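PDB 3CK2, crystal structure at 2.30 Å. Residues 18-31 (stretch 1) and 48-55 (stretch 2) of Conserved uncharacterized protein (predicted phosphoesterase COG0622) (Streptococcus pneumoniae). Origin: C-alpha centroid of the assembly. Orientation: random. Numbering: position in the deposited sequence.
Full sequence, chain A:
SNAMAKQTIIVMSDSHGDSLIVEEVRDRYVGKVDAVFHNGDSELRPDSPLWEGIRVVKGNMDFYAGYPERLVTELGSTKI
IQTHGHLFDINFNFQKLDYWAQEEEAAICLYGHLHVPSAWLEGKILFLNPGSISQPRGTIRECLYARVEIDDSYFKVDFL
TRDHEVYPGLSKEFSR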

# COMPACT_ATOMS: atom_id res chain seq x y z
N ASP A 18 12.42 1.77 -10.78
CA ASP A 18 13.43 1.28 -9.86
C ASP A 18 13.06 -0.16 -9.47
O ASP A 18 12.17 -0.41 -8.68
CB ASP A 18 13.51 2.22 -8.66
CG ASP A 18 14.61 1.87 -7.70
OD1 ASP A 18 15.08 0.72 -7.68
OD2 ASP A 18 14.98 2.77 -6.92
N SER A 19 13.74 -1.10 -10.10
CA SER A 19 13.52 -2.49 -9.84
C SER A 19 14.37 -3.01 -8.67
O SER A 19 13.96 -3.94 -8.00
CB SER A 19 13.77 -3.32 -11.12
OG SER A 19 15.05 -3.05 -11.63
N LEU A 20 15.53 -2.39 -8.41
CA LEU A 20 16.38 -2.84 -7.30
C LEU A 20 15.64 -2.61 -5.99
O LEU A 20 15.73 -3.45 -5.09
CB LEU A 20 17.73 -2.14 -7.25
CG LEU A 20 18.92 -2.58 -8.13
CD1 LEU A 20 20.15 -1.71 -7.78
CD2 LEU A 20 19.31 -4.08 -8.04
N ILE A 21 14.89 -1.51 -5.88
CA ILE A 21 14.18 -1.26 -4.61
C ILE A 21 13.03 -2.25 -4.36
O ILE A 21 12.76 -2.65 -3.23
CB ILE A 21 13.74 0.24 -4.38
CG1 ILE A 21 13.53 0.48 -2.88
CG2 ILE A 21 12.52 0.65 -5.19
CD1 ILE A 21 14.79 0.33 -2.00
N VAL A 22 12.36 -2.62 -5.43
CA VAL A 22 11.28 -3.60 -5.38
C VAL A 22 11.81 -4.99 -4.97
O VAL A 22 11.22 -5.66 -4.12
CB VAL A 22 10.55 -3.63 -6.74
CG1 VAL A 22 9.61 -4.84 -6.85
CG2 VAL A 22 9.82 -2.31 -6.92
N GLU A 23 12.93 -5.39 -5.58
CA GLU A 23 13.64 -6.66 -5.25
C GLU A 23 14.11 -6.68 -3.79
O GLU A 23 13.98 -7.67 -3.10
CB GLU A 23 14.85 -6.86 -6.18
CG GLU A 23 15.61 -8.18 -5.98
CD GLU A 23 16.83 -8.36 -6.89
OE1 GLU A 23 17.34 -7.35 -7.43
OE2 GLU A 23 17.31 -9.51 -7.04
N GLU A 24 14.68 -5.56 -3.35
CA GLU A 24 15.20 -5.43 -2.00
C GLU A 24 14.10 -5.58 -0.95
O GLU A 24 14.28 -6.28 0.04
CB GLU A 24 15.89 -4.09 -1.82
CG GLU A 24 16.49 -3.99 -0.45
CD GLU A 24 17.40 -2.79 -0.26
OE1 GLU A 24 17.63 -2.02 -1.25
OE2 GLU A 24 17.87 -2.65 0.90
N VAL A 25 12.96 -4.94 -1.19
CA VAL A 25 11.80 -5.02 -0.30
C VAL A 25 11.12 -6.41 -0.34
O VAL A 25 10.73 -6.96 0.72
CB VAL A 25 10.78 -3.85 -0.60
CG1 VAL A 25 9.39 -4.11 0.00
CG2 VAL A 25 11.37 -2.51 -0.16
N ARG A 26 11.00 -6.99 -1.54
CA ARG A 26 10.54 -8.37 -1.69
C ARG A 26 11.40 -9.30 -0.82
O ARG A 26 10.88 -10.01 0.07
CB ARG A 26 10.57 -8.87 -3.15
CG ARG A 26 10.01 -10.33 -3.24
CD ARG A 26 10.57 -11.27 -4.32
NE ARG A 26 12.03 -11.24 -4.45
CZ ARG A 26 12.68 -11.54 -5.57
NH1 ARG A 26 11.99 -11.91 -6.63
NH2 ARG A 26 14.01 -11.49 -5.66
N ASP A 27 12.70 -9.30 -1.12
CA ASP A 27 13.67 -10.14 -0.48
C ASP A 27 13.69 -9.99 1.05
O ASP A 27 13.86 -10.95 1.78
CB ASP A 27 15.08 -9.81 -1.02
CG ASP A 27 15.35 -10.39 -2.41
OD1 ASP A 27 14.47 -11.10 -2.95
OD2 ASP A 27 16.45 -10.15 -2.95
N ARG A 28 13.54 -8.77 1.52
CA ARG A 28 13.60 -8.51 2.95
C ARG A 28 12.41 -9.12 3.69
O ARG A 28 12.54 -9.64 4.81
CB ARG A 28 13.63 -7.01 3.18
CG ARG A 28 13.89 -6.62 4.60
CD ARG A 28 13.94 -5.13 4.73
NE ARG A 28 14.08 -4.76 6.13
CZ ARG A 28 15.23 -4.79 6.80
NH1 ARG A 28 16.37 -5.14 6.20
NH2 ARG A 28 15.23 -4.46 8.09
N TYR A 29 11.25 -9.06 3.04
CA TYR A 29 10.00 -9.28 3.73
C TYR A 29 9.20 -10.52 3.30
O TYR A 29 8.42 -11.06 4.11
CB TYR A 29 9.13 -8.03 3.59
CG TYR A 29 9.65 -6.81 4.31
CD1 TYR A 29 9.64 -6.74 5.72
CD2 TYR A 29 10.10 -5.69 3.59
CE1 TYR A 29 10.11 -5.57 6.37
CE2 TYR A 29 10.54 -4.53 4.21
CZ TYR A 29 10.55 -4.46 5.61
OH TYR A 29 11.03 -3.32 6.20
N VAL A 30 9.35 -10.97 2.04
CA VAL A 30 8.49 -12.09 1.59
C VAL A 30 8.79 -13.33 2.44
O VAL A 30 9.96 -13.68 2.67
CB VAL A 30 8.58 -12.40 0.08
CG1 VAL A 30 7.86 -13.76 -0.25
CG2 VAL A 30 8.02 -11.22 -0.73
N GLY A 31 7.72 -13.93 2.96
CA GLY A 31 7.84 -15.08 3.85
C GLY A 31 8.07 -14.73 5.31
O GLY A 31 8.04 -15.61 6.16
N SER A 48 7.51 -10.01 -14.35
CA SER A 48 8.75 -9.95 -13.58
C SER A 48 8.72 -10.93 -12.40
O SER A 48 7.74 -11.00 -11.65
CB SER A 48 9.04 -8.56 -13.05
OG SER A 48 10.32 -8.52 -12.45
N PRO A 49 9.82 -11.68 -12.23
CA PRO A 49 9.92 -12.54 -11.04
C PRO A 49 10.06 -11.77 -9.74
O PRO A 49 9.93 -12.37 -8.69
CB PRO A 49 11.16 -13.39 -11.32
CG PRO A 49 11.95 -12.63 -12.31
CD PRO A 49 11.01 -11.79 -13.11
N LEU A 50 10.29 -10.46 -9.82
CA LEU A 50 10.25 -9.57 -8.65
C LEU A 50 8.87 -9.51 -7.97
O LEU A 50 8.77 -9.13 -6.80
CB LEU A 50 10.69 -8.15 -9.06
CG LEU A 50 12.13 -8.06 -9.62
CD1 LEU A 50 12.47 -6.59 -9.97
CD2 LEU A 50 13.21 -8.70 -8.68
N TRP A 51 7.82 -9.92 -8.68
CA TRP A 51 6.48 -9.87 -8.13
C TRP A 51 6.09 -11.11 -7.35
O TRP A 51 4.96 -11.17 -6.84
CB TRP A 51 5.44 -9.63 -9.22
CG TRP A 51 5.58 -8.31 -9.90
CD1 TRP A 51 5.67 -8.09 -11.26
CD2 TRP A 51 5.68 -7.01 -9.29
NE1 TRP A 51 5.79 -6.74 -11.52
CE2 TRP A 51 5.79 -6.06 -10.33
CE3 TRP A 51 5.68 -6.56 -7.96
CZ2 TRP A 51 5.88 -4.69 -10.09
CZ3 TRP A 51 5.77 -5.22 -7.73
CH2 TRP A 51 5.88 -4.29 -8.79
N GLU A 52 6.97 -12.11 -7.30
CA GLU A 52 6.69 -13.33 -6.54
C GLU A 52 6.63 -12.97 -5.06
O GLU A 52 7.60 -12.42 -4.52
CB GLU A 52 7.76 -14.41 -6.75
CG GLU A 52 7.93 -14.94 -8.16
CD GLU A 52 9.30 -15.57 -8.38
OE1 GLU A 52 10.28 -15.14 -7.74
OE2 GLU A 52 9.39 -16.50 -9.20
N GLY A 53 5.50 -13.28 -4.44
CA GLY A 53 5.22 -12.95 -3.04
C GLY A 53 4.51 -11.60 -2.82
O GLY A 53 4.10 -11.30 -1.68
N ILE A 54 4.34 -10.81 -3.89
CA ILE A 54 3.81 -9.45 -3.79
C ILE A 54 2.44 -9.31 -4.46
O ILE A 54 2.25 -9.84 -5.54
CB ILE A 54 4.78 -8.40 -4.44
CG1 ILE A 54 6.16 -8.44 -3.77
CG2 ILE A 54 4.17 -6.99 -4.37
CD1 ILE A 54 7.17 -7.53 -4.43
N ARG A 55 1.51 -8.59 -3.81
CA ARG A 55 0.23 -8.27 -4.43
C ARG A 55 0.30 -6.91 -5.10
O ARG A 55 0.46 -5.91 -4.42
CB ARG A 55 -0.91 -8.26 -3.41
CG ARG A 55 -1.07 -9.54 -2.64
CD ARG A 55 -1.74 -10.59 -3.49
NE ARG A 55 -3.19 -10.52 -3.43
CZ ARG A 55 -4.01 -11.23 -4.21
NH1 ARG A 55 -3.53 -12.04 -5.14
NH2 ARG A 55 -5.32 -11.11 -4.06

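The contact sets one helix against a short 3-10 segment and the turn that follows it, burying 457 Å² in total, with no clear hydrogen bond between the two. Packing does most of the work, and a single arginine ties in the polar part.

Asp18 touches nothing in stretch 2, but it starts the helix that does: its OD1 accepts from Ile21 N at 2.9 Å, an N-cap that satisfies an amide the first turn would otherwise leave free. Ser19 supplies the first contact. Its CB lies 3.7 Å from Leu50 CD1, and its carbonyl O, which also accepts from Glu23 N, is 3.6 Å from the same methyl. The leucine tip lies against both the side-chain base and the backbone of Ser19.

Val22, one turn on, points toward stretch 2 and is buried. Its CG1 meets three apolar side chains: Trp51 CZ3 at 4.0 Å, Leu50 CB at 4.1 Å and, more loosely, Ile54 CD1 at 4.4 Å. A compact branched side chain suits a place where the partners already bring the bulk. The CA-to-CB bond of Trp51 points away, yet the far end of its ring comes back to the valine, while its NE1 is hydrogen-bonded elsewhere in the structure.

Glu23 sits sideways and uses its aliphatic base: Glu23 CB is 3.5 Å from Leu50 CD2, while an extended chain (chi1 and chi2 both t) carries the carboxylate onward. Leu50 thus reaches along the helix, with CD1 at Ser19 and CD2 at Glu23, and its 105 Å² is the largest area covered on any residue here. Its own segment is steadied by Leu50 N donating to Ser48 OG at 3.3 Å.

Arg26 is the hub of the helix side, with 85 Å² covered. Its length gives it several neighbours: Arg26 CB packs 3.9 Å from Ile54 CD1, Arg26 CD lies 3.2 Å from Glu52 O, and Leu50 CD2 covers one face of the guanidinium. At the edge of that group, Arg26 NH1 is 2.9 Å from Pro49 O. Glu52 OE1 is 3.8 Å from Arg26 NH1, a long salt bridge in which the oxygen lies well out of the guanidinium plane, so charge alone acts. The positive group also sits beside two acceptors held close together, Pro49 O and Glu52 OE1, 2.9 Å apart. Asp27, though not in contact with stretch 2, braces the arginine from its own side: Asp27 OD1 accepts from Arg26 NE at 2.9 Å and from Arg26 NH2 at 2.8 Å, the latter pair also a salt bridge.

Val30, the first residue to leave helical angles, closes the contact. Val30 CG1 lies 3.9 Å from Gly53 CA, and Val30 CG2 4.0 Å from Glu52 O. Gly53 belongs to the type II turn from Trp51 to Ile54, closed by Ile54 N donating to Trp51 O at 3.0 Å. Glycine fits twice over: its backbone angles would jam a CB against the preceding carbonyl, and an ideal Gly53 CB would fall 2.5 Å from Val30 CG1.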